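PDB 5B3T: biliverdin reductase from Synechocystis sp., which reduces biliverdin, a linear tetrapyrrole of the heme-degrading pathway, using NAD(P)H as electron donor, and probably yields bilirubin. Local coordinates for residues Ala24-Ala29 / Ala52-Thr57; Gly125-Val130 / Glu292-Tyr297; Asn165-Arg170 / Trp209-Pro214. All blocks are in the same frame, centred on the assembly; numbering follows the deposited sequence.

Interaction 1 of 3, residues Ala24-Ala29 / Ala52-Thr57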
ATOM      1  N   ALA A  24       5.455  -3.812   6.905  1.00 17.25           N
ATOM      2  CA  ALA A  24       5.414  -4.744   5.783  1.00 17.31           C
ATOM      3  C   ALA A  24       6.722  -5.515   5.665  1.00 17.74           C
ATOM      4  O   ALA A  24       6.717  -6.724   5.406  1.00 18.41           O
ATOM      5  CB  ALA A  24       5.109  -3.994   4.486  1.00 17.22           C
ATOM      6  N   ALA A  25       7.853  -4.835   5.864  1.00 17.54           N
ATOM      7  CA  ALA A  25       9.145  -5.507   5.802  1.00 18.39           C
ATOM      8  C   ALA A  25       9.275  -6.557   6.898  1.00 19.25           C
ATOM      9  O   ALA A  25       9.812  -7.646   6.664  1.00 16.94           O
ATOM     10  CB  ALA A  25      10.273  -4.482   5.908  1.00 18.03           C
ATOM     11  N   GLN A  26       8.786  -6.249   8.101  1.00 17.01           N
ATOM     12  CA  GLN A  26       8.903  -7.189   9.211  1.00 18.87           C
ATOM     13  C   GLN A  26       8.049  -8.430   8.977  1.00 19.77           C
ATOM     14  O   GLN A  26       8.500  -9.557   9.210  1.00 18.88           O
ATOM     15  CB  GLN A  26       8.519  -6.499  10.522  1.00 19.21           C
ATOM     16  CG  GLN A  26       9.513  -5.434  10.962  1.00 17.84           C
ATOM     17  CD  GLN A  26       9.001  -4.581  12.109  1.00 22.22           C
ATOM     18  OE1 GLN A  26       8.280  -5.062  12.982  1.00 24.20           O
ATOM     19  NE2 GLN A  26       9.372  -3.305  12.108  1.00 18.91           N
ATOM     20  N   ARG A  27       6.809  -8.244   8.512  1.00 17.63           N
ATOM     21  CA  ARG A  27       5.944  -9.387   8.230  1.00 18.66           C
ATOM     22  C   ARG A  27       6.534 -10.273   7.140  1.00 19.10           C
ATOM     23  O   ARG A  27       6.509 -11.504   7.251  1.00 18.49           O
ATOM     24  CB  ARG A  27       4.548  -8.911   7.832  1.00 19.82           C
ATOM     25  CG  ARG A  27       3.790  -8.210   8.945  1.00 20.21           C
ATOM     26  CD  ARG A  27       3.764  -9.070  10.192  1.00 21.48           C
ATOM     27  NE  ARG A  27       2.838  -8.562  11.198  1.00 27.44           N
ATOM     28  CZ  ARG A  27       2.861  -8.924  12.477  1.00 24.96           C
ATOM     29  NH1 ARG A  27       3.777  -9.783  12.901  1.00 24.98           N
ATOM     30  NH2 ARG A  27       1.982  -8.418  13.331  1.00 24.85           N
ATOM     31  N   ARG A  28       7.061  -9.665   6.074  1.00 18.11           N
ATOM     32  CA  ARG A  28       7.707 -10.443   5.022  1.00 18.89           C
ATOM     33  C   ARG A  28       8.926 -11.179   5.564  1.00 20.00           C
ATOM     34  O   ARG A  28       9.140 -12.359   5.261  1.00 20.98           O
ATOM     35  CB  ARG A  28       8.108  -9.529   3.863  1.00 17.90           C
ATOM     36  CG  ARG A  28       6.951  -8.822   3.174  1.00 18.83           C
ATOM     37  CD  ARG A  28       6.193  -9.734   2.229  1.00 16.12           C
ATOM     38  NE  ARG A  28       5.226  -8.983   1.433  1.00 15.14           N
ATOM     39  CZ  ARG A  28       4.406  -9.527   0.541  1.00 17.67           C
ATOM     40  NH1 ARG A  28       4.431 -10.835   0.324  1.00 16.90           N
ATOM     41  NH2 ARG A  28       3.561  -8.763  -0.139  1.00 17.62           N
ATOM     42  N   ALA A  29       9.740 -10.492   6.371  1.00 18.55           N
ATOM     43  CA  ALA A  29      10.942 -11.110   6.921  1.00 20.53           C
ATOM     44  C   ALA A  29      10.598 -12.310   7.793  1.00 21.02           C
ATOM     45  O   ALA A  29      11.296 -13.329   7.760  1.00 21.51           O
ATOM     46  CB  ALA A  29      11.742 -10.084   7.722  1.00 20.19           C
ATOM     47  N   ALA A  52      18.857  -0.661  13.257  1.00 27.73           N
ATOM     48  CA  ALA A  52      19.468  -1.450  14.322  1.00 27.21           C
ATOM     49  C   ALA A  52      18.480  -2.458  14.896  1.00 25.96           C
ATOM     50  O   ALA A  52      18.828  -3.623  15.122  1.00 26.46           O
ATOM     51  CB  ALA A  52      19.993  -0.524  15.420  1.00 28.39           C
ATOM     52  N   LYS A  53      17.240  -2.027  15.138  1.00 28.22           N
ATOM     53  CA  LYS A  53      16.234  -2.937  15.678  1.00 28.45           C
ATOM     54  C   LYS A  53      15.953  -4.083  14.714  1.00 27.57           C
ATOM     55  O   LYS A  53      15.826  -5.240  15.133  1.00 26.79           O
ATOM     56  CB  LYS A  53      14.945  -2.175  15.987  1.00 28.04           C
ATOM     57  CG  LYS A  53      15.080  -1.110  17.063  1.00 32.23           C
ATOM     58  CD  LYS A  53      13.716  -0.706  17.610  1.00 34.83           C
ATOM     59  CE  LYS A  53      12.868  -0.031  16.544  1.00 36.52           C
ATOM     60  NZ  LYS A  53      12.179   1.182  17.067  1.00 44.49           N
ATOM     61  N   PHE A  54      15.852  -3.777  13.417  1.00 25.89           N
ATOM     62  CA  PHE A  54      15.571  -4.811  12.426  1.00 25.73           C
ATOM     63  C   PHE A  54      16.702  -5.829  12.358  1.00 26.02           C
ATOM     64  O   PHE A  54      16.457  -7.039  12.310  1.00 26.78           O
ATOM     65  CB  PHE A  54      15.342  -4.163  11.060  1.00 23.42           C
ATOM     66  CG  PHE A  54      14.722  -5.079  10.044  1.00 23.79           C
ATOM     67  CD1 PHE A  54      15.509  -5.920   9.272  1.00 23.62           C
ATOM     68  CD2 PHE A  54      13.351  -5.090   9.852  1.00 21.68           C
ATOM     69  CE1 PHE A  54      14.939  -6.759   8.334  1.00 23.61           C
ATOM     70  CE2 PHE A  54      12.774  -5.926   8.916  1.00 21.39           C
ATOM     71  CZ  PHE A  54      13.570  -6.762   8.155  1.00 20.25           C
ATOM     72  N   ALA A  55      17.950  -5.353  12.357  1.00 26.90           N
ATOM     73  CA  ALA A  55      19.093  -6.261  12.347  1.00 28.70           C
ATOM     74  C   ALA A  55      19.086  -7.169  13.570  1.00 29.79           C
ATOM     75  O   ALA A  55      19.416  -8.356  13.474  1.00 31.71           O
ATOM     76  CB  ALA A  55      20.395  -5.463  12.280  1.00 27.86           C
ATOM     77  N   ASP A  56      18.704  -6.628  14.730  1.00 30.72           N
ATOM     78  CA  ASP A  56      18.689  -7.423  15.954  1.00 32.55           C
ATOM     79  C   ASP A  56      17.573  -8.460  15.923  1.00 31.47           C
ATOM     80  O   ASP A  56      17.791  -9.632  16.252  1.00 32.08           O
ATOM     81  CB  ASP A  56      18.538  -6.507  17.169  1.00 34.13           C
ATOM     82  CG  ASP A  56      18.929  -7.187  18.466  1.00 41.64           C
ATOM     83  OD1 ASP A  56      20.119  -7.535  18.616  1.00 46.51           O
ATOM     84  OD2 ASP A  56      18.050  -7.372  19.333  1.00 45.62           O
ATOM     85  N   THR A  57      16.366  -8.044  15.532  1.00 29.50           N
ATOM     86  CA  THR A  57      15.240  -8.971  15.481  1.00 29.63           C
ATOM     87  C   THR A  57      15.526 -10.138  14.546  1.00 30.89           C
ATOM     88  O   THR A  57      15.228 -11.292  14.873  1.00 31.47           O
ATOM     89  CB  THR A  57      13.971  -8.241  15.036  1.00 28.92           C
ATOM     90  OG1 THR A  57      13.657  -7.204  15.973  1.00 29.13           O
ATOM     91  CG2 THR A  57      12.797  -9.212  14.933  1.00 28.41           C
TER

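Interaction 2 of 3, residues Gly125-Val130 / Glu292-Tyr297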
ATOM      1  N   GLY A 125      11.917 -11.200 -17.858  1.00 24.47           N
ATOM      2  CA  GLY A 125      11.389 -12.458 -17.356  1.00 24.46           C
ATOM      3  C   GLY A 125      11.475 -12.585 -15.851  1.00 25.31           C
ATOM      4  O   GLY A 125      11.801 -13.662 -15.336  1.00 25.14           O
ATOM      5  N   LYS A 126      11.198 -11.501 -15.131  1.00 22.28           N
ATOM      6  CA  LYS A 126      11.274 -11.478 -13.680  1.00 23.47           C
ATOM      7  C   LYS A 126       9.923 -11.091 -13.095  1.00 21.57           C
ATOM      8  O   LYS A 126       9.129 -10.391 -13.730  1.00 22.24           O
ATOM      9  CB  LYS A 126      12.348 -10.497 -13.192  1.00 23.06           C
ATOM     10  CG  LYS A 126      13.767 -10.884 -13.568  1.00 22.92           C
ATOM     11  CD  LYS A 126      14.274 -12.041 -12.721  1.00 21.29           C
ATOM     12  CE  LYS A 126      15.531 -12.648 -13.324  1.00 22.67           C
ATOM     13  NZ  LYS A 126      16.195 -13.608 -12.401  1.00 22.76           N
ATOM     14  N   LEU A 127       9.677 -11.552 -11.873  1.00 19.41           N
ATOM     15  CA  LEU A 127       8.438 -11.237 -11.180  1.00 19.91           C
ATOM     16  C   LEU A 127       8.388  -9.762 -10.798  1.00 18.46           C
ATOM     17  O   LEU A 127       9.368  -9.195 -10.308  1.00 17.87           O
ATOM     18  CB  LEU A 127       8.304 -12.102  -9.926  1.00 19.79           C
ATOM     19  CG  LEU A 127       7.113 -11.837  -9.000  1.00 20.07           C
ATOM     20  CD1 LEU A 127       5.800 -12.150  -9.705  1.00 18.89           C
ATOM     21  CD2 LEU A 127       7.243 -12.633  -7.703  1.00 17.81           C
ATOM     22  N   LEU A 128       7.235  -9.141 -11.037  1.00 18.15           N
ATOM     23  CA  LEU A 128       6.911  -7.829 -10.485  1.00 19.05           C
ATOM     24  C   LEU A 128       5.546  -7.960  -9.826  1.00 18.84           C
ATOM     25  O   LEU A 128       4.523  -8.016 -10.516  1.00 19.08           O
ATOM     26  CB  LEU A 128       6.904  -6.737 -11.555  1.00 16.69           C
ATOM     27  CG  LEU A 128       6.474  -5.351 -11.063  1.00 18.45           C
ATOM     28  CD1 LEU A 128       7.450  -4.812 -10.027  1.00 15.70           C
ATOM     29  CD2 LEU A 128       6.340  -4.382 -12.224  1.00 20.47           C
ATOM     30  N   HIS A 129       5.537  -8.027  -8.498  1.00 17.50           N
ATOM     31  CA  HIS A 129       4.340  -8.324  -7.727  1.00 17.31           C
ATOM     32  C   HIS A 129       4.115  -7.219  -6.706  1.00 18.32           C
ATOM     33  O   HIS A 129       5.037  -6.852  -5.970  1.00 16.16           O
ATOM     34  CB  HIS A 129       4.476  -9.683  -7.034  1.00 16.56           C
ATOM     35  CG  HIS A 129       3.329 -10.030  -6.139  1.00 18.83           C
ATOM     36  ND1 HIS A 129       2.050 -10.232  -6.609  1.00 19.47           N
ATOM     37  CD2 HIS A 129       3.275 -10.229  -4.800  1.00 18.55           C
ATOM     38  CE1 HIS A 129       1.256 -10.533  -5.596  1.00 20.96           C
ATOM     39  NE2 HIS A 129       1.975 -10.538  -4.488  1.00 20.70           N
ATOM     40  N   VAL A 130       2.895  -6.687  -6.668  1.00 16.64           N
ATOM     41  CA  VAL A 130       2.539  -5.597  -5.768  1.00 17.03           C
ATOM     42  C   VAL A 130       1.269  -5.978  -5.021  1.00 18.41           C
ATOM     43  O   VAL A 130       0.290  -6.418  -5.636  1.00 18.71           O
ATOM     44  CB  VAL A 130       2.331  -4.270  -6.522  1.00 17.30           C
ATOM     45  CG1 VAL A 130       1.972  -3.152  -5.546  1.00 15.13           C
ATOM     46  CG2 VAL A 130       3.567  -3.908  -7.326  1.00 17.09           C
ATOM     47  N   GLU A 292       3.766 -16.808   0.739  1.00 18.35           N
ATOM     48  CA  GLU A 292       3.824 -18.211   0.348  1.00 19.75           C
ATOM     49  C   GLU A 292       3.403 -18.399  -1.105  1.00 21.24           C
ATOM     50  O   GLU A 292       3.946 -19.261  -1.806  1.00 22.00           O
ATOM     51  CB  GLU A 292       2.960 -19.052   1.288  1.00 20.18           C
ATOM     52  CG  GLU A 292       3.524 -19.135   2.700  1.00 22.33           C
ATOM     53  CD  GLU A 292       2.628 -19.897   3.658  1.00 24.00           C
ATOM     54  OE1 GLU A 292       1.456 -20.148   3.314  1.00 23.42           O
ATOM     55  OE2 GLU A 292       3.103 -20.247   4.760  1.00 26.00           O
ATOM     56  N   ALA A 293       2.443 -17.598  -1.578  1.00 17.33           N
ATOM     57  CA  ALA A 293       2.075 -17.649  -2.989  1.00 19.26           C
ATOM     58  C   ALA A 293       3.239 -17.221  -3.874  1.00 21.12           C
ATOM     59  O   ALA A 293       3.476 -17.814  -4.933  1.00 19.60           O
ATOM     60  CB  ALA A 293       0.849 -16.774  -3.244  1.00 21.40           C
ATOM     61  N   VAL A 294       3.978 -16.190  -3.452  1.00 19.13           N
ATOM     62  CA  VAL A 294       5.146 -15.745  -4.207  1.00 19.23           C
ATOM     63  C   VAL A 294       6.197 -16.843  -4.252  1.00 18.92           C
ATOM     64  O   VAL A 294       6.771 -17.135  -5.308  1.00 18.81           O
ATOM     65  CB  VAL A 294       5.708 -14.444  -3.601  1.00 19.10           C
ATOM     66  CG1 VAL A 294       7.107 -14.169  -4.120  1.00 18.66           C
ATOM     67  CG2 VAL A 294       4.783 -13.271  -3.908  1.00 19.64           C
ATOM     68  N   LEU A 295       6.465 -17.471  -3.109  1.00 19.01           N
ATOM     69  CA  LEU A 295       7.395 -18.592  -3.080  1.00 22.28           C
ATOM     70  C   LEU A 295       6.926 -19.716  -3.994  1.00 22.39           C
ATOM     71  O   LEU A 295       7.730 -20.328  -4.704  1.00 20.87           O
ATOM     72  CB  LEU A 295       7.560 -19.089  -1.643  1.00 20.49           C
ATOM     73  CG  LEU A 295       8.340 -18.104  -0.767  1.00 20.69           C
ATOM     74  CD1 LEU A 295       8.409 -18.567   0.675  1.00 22.03           C
ATOM     75  CD2 LEU A 295       9.737 -17.900  -1.333  1.00 22.32           C
ATOM     76  N   ASP A 296       5.619 -19.987  -4.000  1.00 22.60           N
ATOM     77  CA  ASP A 296       5.063 -20.990  -4.903  1.00 24.49           C
ATOM     78  C   ASP A 296       5.395 -20.663  -6.351  1.00 24.11           C
ATOM     79  O   ASP A 296       5.895 -21.514  -7.095  1.00 23.29           O
ATOM     80  CB  ASP A 296       3.545 -21.090  -4.712  1.00 24.59           C
ATOM     81  CG  ASP A 296       3.120 -22.357  -3.975  1.00 29.83           C
ATOM     82  OD1 ASP A 296       3.374 -22.472  -2.752  1.00 30.89           O
ATOM     83  OD2 ASP A 296       2.496 -23.234  -4.619  1.00 41.21           O
ATOM     84  N   TYR A 297       5.136 -19.424  -6.764  1.00 21.50           N
ATOM     85  CA  TYR A 297       5.404 -19.030  -8.143  1.00 21.78           C
ATOM     86  C   TYR A 297       6.877 -19.200  -8.492  1.00 23.35           C
ATOM     87  O   TYR A 297       7.218 -19.729  -9.555  1.00 22.71           O
ATOM     88  CB  TYR A 297       4.965 -17.581  -8.394  1.00 21.39           C
ATOM     89  CG  TYR A 297       5.398 -17.089  -9.747  1.00 22.44           C
ATOM     90  CD1 TYR A 297       4.754 -17.528 -10.897  1.00 23.80           C
ATOM     91  CD2 TYR A 297       6.467 -16.209  -9.880  1.00 23.61           C
ATOM     92  CE1 TYR A 297       5.151 -17.092 -12.138  1.00 24.93           C
ATOM     93  CE2 TYR A 297       6.868 -15.771 -11.118  1.00 25.16           C
ATOM     94  CZ  TYR A 297       6.206 -16.215 -12.242  1.00 25.85           C
ATOM     95  OH  TYR A 297       6.602 -15.780 -13.479  1.00 28.96           O
TER

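Interaction 3 of 3, residues Asn165-Arg170 / Trp209-Pro214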
ATOM      1  N   ASN A 165       1.204  16.274  16.933  1.00 21.56           N
ATOM      2  CA  ASN A 165       1.780  17.539  17.375  1.00 23.24           C
ATOM      3  C   ASN A 165       2.878  17.256  18.402  1.00 22.44           C
ATOM      4  O   ASN A 165       2.608  16.682  19.455  1.00 23.38           O
ATOM      5  CB  ASN A 165       0.690  18.440  17.966  1.00 22.20           C
ATOM      6  CG  ASN A 165       1.156  19.869  18.184  1.00 23.28           C
ATOM      7  OD1 ASN A 165       2.210  20.273  17.701  1.00 23.11           O
ATOM      8  ND2 ASN A 165       0.359  20.646  18.911  1.00 23.55           N
ATOM      9  N   PRO A 166       4.125  17.648  18.095  1.00 22.29           N
ATOM     10  CA  PRO A 166       4.524  18.367  16.882  1.00 22.11           C
ATOM     11  C   PRO A 166       4.702  17.462  15.665  1.00 21.43           C
ATOM     12  O   PRO A 166       4.980  16.272  15.806  1.00 21.50           O
ATOM     13  CB  PRO A 166       5.858  18.993  17.285  1.00 21.46           C
ATOM     14  CG  PRO A 166       6.440  17.992  18.221  1.00 22.29           C
ATOM     15  CD  PRO A 166       5.272  17.424  18.994  1.00 23.48           C
ATOM     16  N   ALA A 167       4.531  18.031  14.483  1.00 22.16           N
ATOM     17  CA  ALA A 167       4.795  17.287  13.265  1.00 22.05           C
ATOM     18  C   ALA A 167       6.289  16.991  13.168  1.00 22.40           C
ATOM     19  O   ALA A 167       7.108  17.900  13.352  1.00 21.27           O
ATOM     20  CB  ALA A 167       4.328  18.068  12.041  1.00 21.37           C
ATOM     21  N   PRO A 168       6.680  15.755  12.887  1.00 22.64           N
ATOM     22  CA  PRO A 168       8.104  15.413  12.867  1.00 23.58           C
ATOM     23  C   PRO A 168       8.793  15.917  11.609  1.00 24.29           C
ATOM     24  O   PRO A 168       8.162  16.276  10.613  1.00 24.09           O
ATOM     25  CB  PRO A 168       8.091  13.882  12.909  1.00 24.81           C
ATOM     26  CG  PRO A 168       6.829  13.527  12.173  1.00 23.72           C
ATOM     27  CD  PRO A 168       5.829  14.608  12.521  1.00 21.90           C
ATOM     28  N   GLN A 169      10.120  15.939  11.675  1.00 25.42           N
ATOM     29  CA  GLN A 169      10.939  16.235  10.504  1.00 27.09           C
ATOM     30  C   GLN A 169      11.466  14.924   9.923  1.00 27.43           C
ATOM     31  O   GLN A 169      12.657  14.611   9.966  1.00 29.32           O
ATOM     32  CB  GLN A 169      12.071  17.191  10.869  1.00 29.53           C
ATOM     33  CG  GLN A 169      12.464  18.120   9.731  1.00 32.67           C
ATOM     34  CD  GLN A 169      13.914  18.563   9.796  1.00 39.77           C
ATOM     35  OE1 GLN A 169      14.760  17.882  10.376  1.00 43.21           O
ATOM     36  NE2 GLN A 169      14.208  19.710   9.194  1.00 40.06           N
ATOM     37  N   ARG A 170      10.531  14.144   9.382  1.00 24.49           N
ATOM     38  CA  ARG A 170      10.840  12.859   8.773  1.00 24.45           C
ATOM     39  C   ARG A 170      10.096  12.747   7.446  1.00 23.05           C
ATOM     40  O   ARG A 170       9.271  13.596   7.096  1.00 19.84           O
ATOM     41  CB  ARG A 170      10.496  11.695   9.712  1.00 25.75           C
ATOM     42  CG  ARG A 170       9.014  11.532   9.994  1.00 28.23           C
ATOM     43  CD  ARG A 170       8.761  10.444  11.027  1.00 37.69           C
ATOM     44  NE  ARG A 170       9.272   9.145  10.602  1.00 42.86           N
ATOM     45  CZ  ARG A 170       8.768   7.980  10.995  1.00 49.39           C
ATOM     46  NH1 ARG A 170       7.730   7.949  11.820  1.00 48.99           N
ATOM     47  NH2 ARG A 170       9.297   6.843  10.560  1.00 47.86           N
ATOM     48  N   TRP A 209      -0.232  22.809   5.438  1.00 19.31           N
ATOM     49  CA  TRP A 209       0.308  23.771   6.394  1.00 20.23           C
ATOM     50  C   TRP A 209       1.815  23.551   6.428  1.00 21.45           C
ATOM     51  O   TRP A 209       2.283  22.526   6.935  1.00 19.94           O
ATOM     52  CB  TRP A 209      -0.295  23.583   7.787  1.00 19.71           C
ATOM     53  CG  TRP A 209      -1.733  23.990   7.955  1.00 20.17           C
ATOM     54  CD1 TRP A 209      -2.198  25.112   8.579  1.00 22.29           C
ATOM     55  CD2 TRP A 209      -2.893  23.261   7.528  1.00 20.72           C
ATOM     56  NE1 TRP A 209      -3.572  25.134   8.555  1.00 21.00           N
ATOM     57  CE2 TRP A 209      -4.024  24.009   7.916  1.00 20.93           C
ATOM     58  CE3 TRP A 209      -3.085  22.054   6.848  1.00 20.32           C
ATOM     59  CZ2 TRP A 209      -5.325  23.589   7.647  1.00 21.47           C
ATOM     60  CZ3 TRP A 209      -4.379  21.639   6.583  1.00 19.63           C
ATOM     61  CH2 TRP A 209      -5.481  22.405   6.981  1.00 19.96           C
ATOM     62  N   ASP A 210       2.575  24.498   5.889  1.00 22.03           N
ATOM     63  CA  ASP A 210       4.015  24.318   5.780  1.00 25.59           C
ATOM     64  C   ASP A 210       4.710  24.533   7.119  1.00 25.30           C
ATOM     65  O   ASP A 210       4.248  25.295   7.972  1.00 24.24           O
ATOM     66  CB  ASP A 210       4.606  25.276   4.746  1.00 26.89           C
ATOM     67  CG  ASP A 210       4.407  24.797   3.323  1.00 30.46           C
ATOM     68  OD1 ASP A 210       3.993  23.633   3.136  1.00 28.36           O
ATOM     69  OD2 ASP A 210       4.671  25.585   2.390  1.00 37.91           O
ATOM     70  N   GLN A 211       5.830  23.842   7.295  1.00 25.63           N
ATOM     71  CA  GLN A 211       6.757  24.126   8.379  1.00 27.61           C
ATOM     72  C   GLN A 211       7.598  25.344   8.010  1.00 29.18           C
ATOM     73  O   GLN A 211       7.551  25.820   6.874  1.00 31.15           O
ATOM     74  CB  GLN A 211       7.632  22.900   8.646  1.00 26.73           C
ATOM     75  CG  GLN A 211       6.915  21.707   9.258  1.00 25.96           C
ATOM     76  CD  GLN A 211       6.688  21.858  10.756  1.00 28.91           C
ATOM     77  OE1 GLN A 211       6.707  22.966  11.288  1.00 29.66           O
ATOM     78  NE2 GLN A 211       6.475  20.737  11.442  1.00 27.39           N
ATOM     79  N   PRO A 212       8.354  25.905   8.964  1.00 30.83           N
ATOM     80  CA  PRO A 212       9.294  26.980   8.599  1.00 32.82           C
ATOM     81  C   PRO A 212      10.224  26.590   7.463  1.00 32.77           C
ATOM     82  O   PRO A 212      10.477  27.401   6.564  1.00 33.60           O
ATOM     83  CB  PRO A 212      10.051  27.232   9.909  1.00 36.52           C
ATOM     84  CG  PRO A 212       9.064  26.885  10.968  1.00 33.62           C
ATOM     85  CD  PRO A 212       8.277  25.719  10.425  1.00 31.30           C
ATOM     86  N   ASN A 213      10.731  25.359   7.476  1.00 33.00           N
ATOM     87  CA  ASN A 213      11.398  24.776   6.319  1.00 32.07           C
ATOM     88  C   ASN A 213      10.314  24.250   5.386  1.00 30.93           C
ATOM     89  O   ASN A 213       9.699  23.216   5.672  1.00 29.23           O
ATOM     90  CB  ASN A 213      12.361  23.664   6.749  1.00 31.74           C
ATOM     91  CG  ASN A 213      13.016  22.949   5.571  1.00 31.06           C
ATOM     92  OD1 ASN A 213      12.796  23.290   4.407  1.00 32.02           O
ATOM     93  ND2 ASN A 213      13.838  21.953   5.878  1.00 31.57           N
ATOM     94  N   PRO A 214      10.057  24.925   4.260  1.00 31.89           N
ATOM     95  CA  PRO A 214       8.900  24.566   3.427  1.00 31.52           C
ATOM     96  C   PRO A 214       9.031  23.233   2.703  1.00 29.05           C
ATOM     97  O   PRO A 214       8.100  22.851   1.985  1.00 28.93           O
ATOM     98  CB  PRO A 214       8.822  25.732   2.431  1.00 32.77           C
ATOM     99  CG  PRO A 214      10.235  26.194   2.307  1.00 32.15           C
ATOM    100  CD  PRO A 214      10.839  26.030   3.679  1.00 32.19           C
TER
HETATM  101  O   HOH W   1       7.096  18.401   9.633  1.00 22.59           O

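Interaction 1 of 3, residues Ala24-Ala29 / Ala52-Thr57
F54 carries the whole contact from its side of helix 48-58, meeting A25, Q26 and A29 of helix 23-34. The two segments run nearly parallel, at 12°, with their axes 11.8 Å apart. At this spacing most of the gap must be filled from one side. The flat F54 does this, and its CE2 and CZ atoms come to rest against the short methyls of A25 and A29. The CA–CB bond of F54 does not itself aim at helix 23-34; placing CG anti to the backbone N (chi1 -166°) swings the ring across. CE2 of F54 is 4.2 Å from CB of A25, while its CZ reaches CB of A29 at 3.8 Å.

These are consecutive helices of the NAD-binding Rossmann fold, joined through strand 38-44, and A25 fits the alanine of a GxGxxA-type sequence, where a methyl group lets the helix sit close to the sheet. A25 and A29 both also touch I18 of strand 14-19. A24 and T21 bind NADP(+) in the cofactor-bound enzyme but face no cofactor here.

CG of Q26 sits at the CD2–CE2 rim of F54, 3.9 Å from CE2, the two side chains running past each other in opposite directions. The amide of Q26 turns elsewhere, and its NE2 bonds to the carbonyl of T21. Around the ring of F54, the rings of F43 and F58 and the side chain of T21 complete the packing.

Interaction 2 of 3, residues Gly125-Val130 / Glu292-Tyr297
Strand 128-131, at one edge of the parallel Rossmann sheet, is covered here by helix 283-300 from the C-terminal part of the chain: L127 meets both V294 and Y297, and H129 meets V294. L127 just precedes the strand, and it and H129, two positions apart, turn to the same side. V294 and Y297, three apart, fall on the same face of the helix. No hydrogen bond crosses between the segments.

Branched L127 serves two neighbours at once, one with each methyl: CD2 lies 3.9 Å from CG1 of V294, and CD1 lies 4.0 Å from CE2 of Y297. CB of Y297 already points to the strand, and with CG anti to the backbone N (chi1 172°) the ring carries on in that direction, sliding past L127 in the opposite sense.

H129 suits a place that is apolar on one side and polar at its end. Its NE2 is hydrogen-bonded to OD1 of D290, one turn before V294 on helix 283-300, and D290 also makes a salt bridge with R28. Beside that bond, the imidazole carbon CD2 of H129 packs 3.5 Å from CG2 of V294.

Interaction 3 of 3, residues Asn165-Arg170 / Trp209-Pro214
A167 and Q211 mark the closest approach, with their CA atoms 8.6 Å apart, of an irregular loop, 165-170, and the end of strand 199-210 with the turn that follows it. Both belong to the C-terminal alpha/beta domain of the Gfo/Idh/MocA family, where the loop after strand 153-163 meets the end of an edge strand of the mixed sheet. Segment 165-170 has a cis peptide before P166, and a second proline follows A167. Beyond it the chain turns only loosely, with a weak bond of 3.4 Å from N of R170 to O of P168. In the other segment P212 and P214 have no backbone N-H to donate. No backbone bonds link the segments, and side chains and water span the gap.

Q211 does most of this work. Its chain bends at chi2 (-79°), bringing NE2 to 3.5 Å from CB of A167; the single methyl of A167 lets the amide come this near. NE2 of Q211 donates to a water at 3.0 Å, which in turn donates to O of P168, 2.6 Å away, so the water bridges the two segments, giving NE2 an acceptor and O of P168 a donor.

Farther along, Q169 and N213 cross at about a right angle, their amide planes 78° apart and NE2 of Q169 4.0 Å from ND2 of N213. Both ends are NH2 groups, so this is a van der Waals approach without a hydrogen bond. OD1 of N213 accepts from N of E215 in an Asx turn.

R170, which binds NADP(+) in the cofactor-bound enzyme, closes segment 165-170. W209 pairs by backbone with strand 217-228, D210 OD1 bonds to H175 of helix 175-178, and N of A167 bonds to E242, just after strand 233-241.

Interactions 1 and 2 are buried and mainly apolar, whereas interaction 3 is only partly buried and relies on amides and a bridging water. The first joins two helices of the Rossmann domain, and the second ties that domain's edge strand to a helix of the C-terminal part. Helix 283-300 also reaches helix 23-34 of interaction 1, through F287, so the two contacts share a neighbourhood without touching, their nearest atoms being about 5 Å apart. Interaction 3 joins the loops that follow strands 153-163 and 199-210, about 39 Å from interaction 2 between centres, yet lies within the chain loop that interaction 2 closes.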